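Local coordinates for putative MCP-type signal transduction protein (Campylobacter jejuni subsp. jejuni serotype O:2, PDB 4WY9) that probably serves as a chemoreceptor in chemotaxis, its periplasmic tandem-PAS sensing domain recognising ligands, perhaps indirectly, and passing the signal across the membrane, at residues Y80-D85 / E127-Q132; K139-K142 / V148-G151; A141-N146 / R175-V180. All coordinates share one frame; numbering follows the deposited sequence. Where two conformers were deposited one is given.

Contact 1. Residues Y80-D85 / E127-Q132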
# COMPACT_ATOMS: atom_id res chain seq x y z
N TYR A 80 10.69 -3.44 7.41
CA TYR A 80 12.14 -3.28 7.16
C TYR A 80 12.72 -2.05 7.79
O TYR A 80 12.09 -0.99 7.84
CB TYR A 80 12.44 -3.27 5.65
CG TYR A 80 11.51 -2.41 4.83
CD1 TYR A 80 11.77 -1.04 4.63
CD2 TYR A 80 10.36 -2.94 4.26
CE1 TYR A 80 10.93 -0.28 3.88
CE2 TYR A 80 9.50 -2.15 3.51
CZ TYR A 80 9.79 -0.83 3.33
OH TYR A 80 8.93 -0.03 2.57
N LEU A 81 13.96 -2.20 8.27
CA LEU A 81 14.80 -1.10 8.70
C LEU A 81 16.03 -1.07 7.84
O LEU A 81 16.84 -2.00 7.86
CB LEU A 81 15.18 -1.22 10.18
CG LEU A 81 16.09 -0.08 10.67
CD1 LEU A 81 15.41 1.27 10.61
CD2 LEU A 81 16.55 -0.35 12.09
N TYR A 82 16.18 0.01 7.07
CA TYR A 82 17.35 0.25 6.24
C TYR A 82 18.20 1.29 6.96
O TYR A 82 17.70 2.37 7.28
CB TYR A 82 16.91 0.72 4.86
CG TYR A 82 17.99 1.25 3.94
CD1 TYR A 82 19.26 0.70 3.90
CD2 TYR A 82 17.71 2.29 3.07
CE1 TYR A 82 20.23 1.21 3.04
CE2 TYR A 82 18.65 2.79 2.22
CZ TYR A 82 19.92 2.27 2.21
OH TYR A 82 20.85 2.78 1.33
N LEU A 83 19.46 0.98 7.27
CA LEU A 83 20.37 1.96 7.84
C LEU A 83 21.47 2.29 6.84
O LEU A 83 22.10 1.38 6.30
CB LEU A 83 20.99 1.44 9.13
CG LEU A 83 20.00 1.17 10.28
CD1 LEU A 83 20.73 0.63 11.48
CD2 LEU A 83 19.23 2.39 10.67
N ILE A 84 21.70 3.57 6.59
CA ILE A 84 22.63 4.00 5.56
C ILE A 84 24.09 3.80 5.94
O ILE A 84 24.95 3.56 5.05
CB ILE A 84 22.42 5.50 5.20
CG1 ILE A 84 20.94 5.81 5.02
CG2 ILE A 84 23.21 5.90 3.97
CD1 ILE A 84 20.67 7.32 5.03
N ASP A 85 24.42 3.90 7.23
CA ASP A 85 25.81 3.80 7.65
C ASP A 85 25.89 3.27 9.07
O ASP A 85 26.32 3.97 9.97
CB ASP A 85 26.56 5.11 7.47
CG ASP A 85 28.06 4.98 7.72
OD1 ASP A 85 28.65 3.90 7.48
OD2 ASP A 85 28.66 5.99 8.10
N GLU A 127 16.14 -4.69 -3.34
CA GLU A 127 14.81 -4.25 -3.74
C GLU A 127 14.25 -3.28 -2.70
O GLU A 127 13.54 -2.33 -3.02
CB GLU A 127 13.88 -5.43 -3.90
CG GLU A 127 12.51 -5.11 -4.40
CD GLU A 127 11.80 -6.32 -5.01
OE1 GLU A 127 11.03 -6.91 -4.31
OE2 GLU A 127 12.13 -6.69 -6.13
N ILE A 128 14.60 -3.49 -1.42
CA ILE A 128 14.14 -2.61 -0.37
C ILE A 128 14.84 -1.24 -0.44
O ILE A 128 14.20 -0.19 -0.41
CB ILE A 128 14.34 -3.23 1.02
CG1 ILE A 128 13.55 -4.52 1.17
CG2 ILE A 128 13.97 -2.22 2.12
CD1 ILE A 128 12.06 -4.36 1.02
N ALA A 129 16.15 -1.26 -0.55
CA ALA A 129 16.92 -0.04 -0.58
C ALA A 129 16.60 0.83 -1.77
O ALA A 129 16.70 2.05 -1.72
CB ALA A 129 18.42 -0.33 -0.52
N ASN A 130 16.19 0.20 -2.87
CA ASN A 130 15.90 0.91 -4.10
C ASN A 130 14.43 1.29 -4.31
O ASN A 130 14.07 1.86 -5.33
CB ASN A 130 16.40 0.07 -5.29
CG ASN A 130 17.93 -0.02 -5.36
OD1 ASN A 130 18.63 0.89 -4.92
ND2 ASN A 130 18.44 -1.12 -5.85
N LEU A 131 13.59 1.05 -3.29
CA LEU A 131 12.20 1.49 -3.37
C LEU A 131 12.12 2.99 -3.59
O LEU A 131 12.92 3.76 -3.02
CB LEU A 131 11.46 1.14 -2.09
CG LEU A 131 11.13 -0.31 -1.80
CD1 LEU A 131 10.60 -0.43 -0.38
CD2 LEU A 131 10.12 -0.86 -2.79
N GLN A 132 11.15 3.42 -4.38
CA GLN A 132 10.94 4.84 -4.59
C GLN A 132 10.73 5.62 -3.28
O GLN A 132 11.26 6.70 -3.11
CB GLN A 132 9.79 5.11 -5.55
CG GLN A 132 9.70 6.53 -6.02
CD GLN A 132 10.91 6.93 -6.86
OE1 GLN A 132 11.26 6.25 -7.81
NE2 GLN A 132 11.55 8.00 -6.51
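Ile128 CG2 lies over one face of the Tyr80 ring, 3.9 Å from its centroid, displaced toward the rim so that its shortest contact, 3.5 Å, is with Tyr80 CD1. This CH-pi contact is the centre of a buried, mainly apolar junction. Ile128 CD1 lies over the same face, nearest Tyr80 CD2, so both branch ends of the isoleucine cover one side of the ring. At the phenol end Leu131 CD1 comes from the opposite direction to within 3.4 Å of Tyr80 OH. Two residues along the strand, the Tyr82 ring takes Ala129 CB over one face, 4.2 Å from its centroid and 15° off the normal. The two tyrosines reach their partners differently: Tyr80 holds CG between its backbone N and carbonyl carbon (chi1 46°), whereas Tyr82 turns CG away from the N (chi1 170°). The buried Tyr80 hydroxyl is satisfied by a hydrogen bond with Asn167 OD1. Leu131, at the N-cap position of helix 132-140, is tied back by its N to Ile128 O. Helix 126-129 thus packs on strand 78-83 of the first PDC sensor domain, with Met156 of strand 154-156 against Ile128 and Leu131, and Val134 of helix 132-140 against Tyr82.

Contact 2. Residues K139-K142 / V148-G151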
# COMPACT_ATOMS: atom_id res chain seq x y z
N LYS A 139 16.49 11.62 -0.32
CA LYS A 139 16.70 12.87 -1.05
C LYS A 139 16.01 14.08 -0.39
O LYS A 139 16.56 15.18 -0.45
CB LYS A 139 16.20 12.69 -2.51
CG LYS A 139 16.26 13.95 -3.38
CD LYS A 139 17.67 14.23 -3.79
CE LYS A 139 17.80 15.57 -4.54
NZ LYS A 139 17.44 16.71 -3.65
N LYS A 140 14.81 13.88 0.17
CA LYS A 140 13.95 15.00 0.52
C LYS A 140 13.60 15.16 1.99
O LYS A 140 13.19 16.24 2.41
CB LYS A 140 12.62 14.90 -0.26
CG LYS A 140 12.78 14.72 -1.74
CD LYS A 140 11.50 14.85 -2.48
CE LYS A 140 10.47 13.87 -2.09
NZ LYS A 140 9.30 14.00 -3.04
N ALA A 141 13.73 14.10 2.78
CA ALA A 141 13.24 14.16 4.14
C ALA A 141 14.06 15.13 4.99
O ALA A 141 15.29 15.16 4.89
CB ALA A 141 13.22 12.78 4.79
N LYS A 142 13.37 15.90 5.81
CA LYS A 142 13.98 16.88 6.70
C LYS A 142 13.47 16.73 8.10
O LYS A 142 12.26 16.49 8.30
CB LYS A 142 13.71 18.29 6.21
CG LYS A 142 14.32 18.57 4.84
CD LYS A 142 13.85 19.87 4.25
CE LYS A 142 14.40 20.01 2.84
NZ LYS A 142 13.83 18.97 1.93
N VAL A 148 4.74 10.93 6.12
CA VAL A 148 4.80 9.52 5.82
C VAL A 148 4.88 9.39 4.32
O VAL A 148 4.14 10.06 3.60
CB VAL A 148 3.56 8.77 6.36
CG1 VAL A 148 3.66 7.30 6.06
CG2 VAL A 148 3.39 9.04 7.86
N TYR A 149 5.77 8.53 3.83
CA TYR A 149 6.00 8.36 2.39
C TYR A 149 5.29 7.10 1.93
O TYR A 149 5.55 6.01 2.44
CB TYR A 149 7.49 8.32 2.11
CG TYR A 149 8.18 9.60 2.43
CD1 TYR A 149 8.39 10.00 3.77
CD2 TYR A 149 8.61 10.48 1.45
CE1 TYR A 149 9.01 11.18 4.08
CE2 TYR A 149 9.24 11.67 1.77
CZ TYR A 149 9.42 12.04 3.09
OH TYR A 149 10.05 13.22 3.41
N ILE A 150 4.38 7.25 0.97
CA ILE A 150 3.56 6.15 0.51
C ILE A 150 3.70 5.98 -0.99
O ILE A 150 3.58 6.96 -1.74
CB ILE A 150 2.09 6.34 0.89
CG1 ILE A 150 1.99 6.44 2.43
CG2 ILE A 150 1.21 5.20 0.38
CD1 ILE A 150 0.62 6.59 2.95
N GLY A 151 4.00 4.77 -1.43
CA GLY A 151 4.25 4.51 -2.83
C GLY A 151 3.03 4.27 -3.67
O GLY A 151 1.90 4.37 -3.19
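Where helix 132-140 ends and the chain turns back toward the short strand 149-150 at the border of the antiparallel sheet, Tyr149 spans the gap and meets Ala141, the first residue to leave helical geometry. Its phenol oxygen makes the nearest contacts: Tyr149 OH sits 3.4 Å from Ala141 CA and 3.5 Å from Ala141 CB. Behind the oxygen, Tyr149 CZ is 4.2 Å from Ala141 CB, and the methyl approaches the ring obliquely. The backbones stay well apart, 9.4 Å between the CA atoms of Ala141 and Tyr149, and the length of the tyrosine bridges them. Its CG stands beside the backbone N and opposite the carbonyl carbon (chi1 -65°), and the side chain sets out toward the helix end. No hydrogen bond crosses between 139-142 and 148-151; the polar end of Tyr149 bonds instead with Glu145 OE2, in the intervening loop. The helix end has a tie of its own, for Lys142 folds back and its NZ donates to Lys140 O over 2.8 Å, tilted 27° from the carbonyl plane. Lys140 comes near the tyrosine through its backbone, Lys140 C lying 4.3 Å from Tyr149 OH. Pro171 of strand 163-173 touches both Ala141 and Tyr149, and Val133 and Ile137 of helix 132-140 pack against the tyrosine. With Tyr149 paired by backbone bonds to Ala169, the arrangement is a helix-loop-strand connection in a PDC sensor domain of the Cache clan, with one tyrosine reaching from the strand to the helix end.

Contact 3. Residues A141-N146 / R175-V180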
# COMPACT_ATOMS: atom_id res chain seq x y z
N ALA A 141 13.73 14.10 2.78
CA ALA A 141 13.24 14.16 4.14
C ALA A 141 14.06 15.13 4.99
O ALA A 141 15.29 15.16 4.89
CB ALA A 141 13.22 12.78 4.79
N LYS A 142 13.37 15.90 5.81
CA LYS A 142 13.98 16.88 6.70
C LYS A 142 13.47 16.73 8.10
O LYS A 142 12.26 16.49 8.30
CB LYS A 142 13.71 18.29 6.21
CG LYS A 142 14.32 18.57 4.84
CD LYS A 142 13.85 19.87 4.25
CE LYS A 142 14.40 20.01 2.84
NZ LYS A 142 13.83 18.97 1.93
N TYR A 143 14.34 16.82 9.09
CA TYR A 143 13.94 16.70 10.48
C TYR A 143 12.94 17.77 10.85
O TYR A 143 13.09 18.94 10.48
CB TYR A 143 15.12 16.76 11.40
CG TYR A 143 14.76 16.50 12.85
CD1 TYR A 143 14.24 15.28 13.24
CD2 TYR A 143 14.91 17.47 13.84
CE1 TYR A 143 13.92 15.01 14.54
CE2 TYR A 143 14.58 17.21 15.16
CZ TYR A 143 14.09 15.96 15.51
OH TYR A 143 13.73 15.70 16.81
N GLY A 144 11.88 17.36 11.55
CA GLY A 144 10.84 18.26 11.93
C GLY A 144 9.58 18.08 11.11
O GLY A 144 8.55 18.58 11.49
N GLU A 145 9.69 17.42 9.96
CA GLU A 145 8.53 17.11 9.16
C GLU A 145 7.74 15.98 9.87
O GLU A 145 8.25 15.24 10.69
CB GLU A 145 8.95 16.74 7.72
CG GLU A 145 9.52 15.36 7.57
CD GLU A 145 10.06 14.94 6.21
OE1 GLU A 145 10.51 15.78 5.45
OE2 GLU A 145 10.05 13.74 5.94
N ASN A 146 6.47 15.88 9.56
CA ASN A 146 5.67 14.82 10.09
C ASN A 146 5.18 13.96 8.95
O ASN A 146 4.01 13.58 8.87
CB ASN A 146 4.49 15.41 10.87
CG ASN A 146 3.76 14.38 11.66
OD1 ASN A 146 4.26 13.27 11.84
ND2 ASN A 146 2.56 14.72 12.12
N ARG A 175 21.03 12.97 16.04
CA ARG A 175 21.03 14.25 16.76
C ARG A 175 21.55 15.40 15.88
O ARG A 175 21.32 16.59 16.17
CB ARG A 175 21.81 14.12 18.05
CG ARG A 175 21.65 15.28 18.99
CD ARG A 175 22.18 14.97 20.39
NE ARG A 175 21.08 14.92 21.35
CZ ARG A 175 20.52 16.01 21.89
NH1 ARG A 175 20.98 17.21 21.55
NH2 ARG A 175 19.53 15.90 22.78
N LYS A 176 22.18 15.07 14.76
CA LYS A 176 22.62 16.11 13.84
C LYS A 176 21.51 16.40 12.81
O LYS A 176 21.75 17.08 11.82
CB LYS A 176 23.92 15.70 13.14
CG LYS A 176 25.07 15.49 14.16
CD LYS A 176 26.37 15.15 13.49
CE LYS A 176 27.26 16.37 13.44
NZ LYS A 176 27.75 16.93 14.73
N ASN A 177 20.32 15.88 13.08
CA ASN A 177 19.14 16.14 12.26
C ASN A 177 19.28 15.59 10.87
O ASN A 177 18.67 16.11 9.93
CB ASN A 177 18.82 17.64 12.17
CG ASN A 177 18.84 18.32 13.52
OD1 ASN A 177 18.24 17.84 14.50
ND2 ASN A 177 19.58 19.39 13.61
N GLN A 178 20.08 14.53 10.72
CA GLN A 178 20.33 13.90 9.44
C GLN A 178 19.57 12.59 9.34
O GLN A 178 19.44 11.87 10.33
CB GLN A 178 21.80 13.60 9.23
CG GLN A 178 22.66 14.83 9.30
CD GLN A 178 22.94 15.49 7.94
OE1 GLN A 178 22.07 15.48 7.04
NE2 GLN A 178 24.11 16.08 7.78
N VAL A 179 19.12 12.24 8.14
CA VAL A 179 18.52 10.95 7.91
C VAL A 179 19.59 9.88 8.04
O VAL A 179 20.59 9.93 7.36
CB VAL A 179 17.83 10.86 6.53
CG1 VAL A 179 17.27 9.46 6.30
CG2 VAL A 179 16.73 11.88 6.38
N VAL A 180 19.36 8.91 8.91
CA VAL A 180 20.29 7.82 9.09
C VAL A 180 19.69 6.51 8.66
O VAL A 180 20.38 5.49 8.60
CB VAL A 180 20.79 7.71 10.56
CG1 VAL A 180 21.63 8.93 10.95
CG2 VAL A 180 19.68 7.44 11.54
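Tyr143 and Asn177 meet at the surface with ring and amide planes only 15° apart, yet without stacking. The closest approach is Asn177 OD1 to Tyr143 CD2, 3.4 Å, with the oxygen oblique to the ring; nearer the backbones the CB atoms of Tyr143 and Asn177 are 3.9 Å apart. Tyr143 CG points away from its backbone N (chi1 -174°), which carries the ring alongside the amide. No hydrogen bond joins 141-146 to 175-180, so this closer part rests on van der Waals contact. Packing is looser around Val179, whose CG2 reaches Ala141 CB at 4.0 Å and Ala141 O at 3.9 Å. The Tyr143-Asn177 end is also the more solvent-exposed one, although Arg50 of helix 8-51 touches both residues and Phe173 meets the Tyr143 ring edge-to-face. Within 141-146 the backbone is held by a type II beta turn from Lys142 to Glu145, closed by Glu145 N to Lys142 O, 3.2 Å. Gly144 suits the third position, where a side chain would be jammed against the preceding carbonyl. Across the turn the Lys142 N-H meets Glu145 OE1 from above the carboxylate plane in a nearly straight bond (166°). In the other loop, Asp174 OD1 accepts from the N of both Lys176 and Gln178. The pairing is that of a type II turn against the hairpin loop linking antiparallel strands 163-173 and 179-188.

In the fold
Contact 1 is the core contact of the three: buried aromatic and aliphatic groups pack, partly by CH-pi contact, against strand 78-83. Contacts 2 and 3 lie at the surface, begin from the same end of helix 132-140 and share Ala141 and Lys142; there tyrosines touch small or polar neighbours, and no hydrogen bond crosses between the paired segments. The bonds nearby tie the loop to itself and to the helix and strand ends, and Glu145 connects the two contacts. All three reach the same antiparallel sheet. Contacts 1 and 3 meet directly where strands 78-83 and 179-188 run side by side, Ile84 N lying 3.1 Å from Val180 O, a probable hydrogen bond.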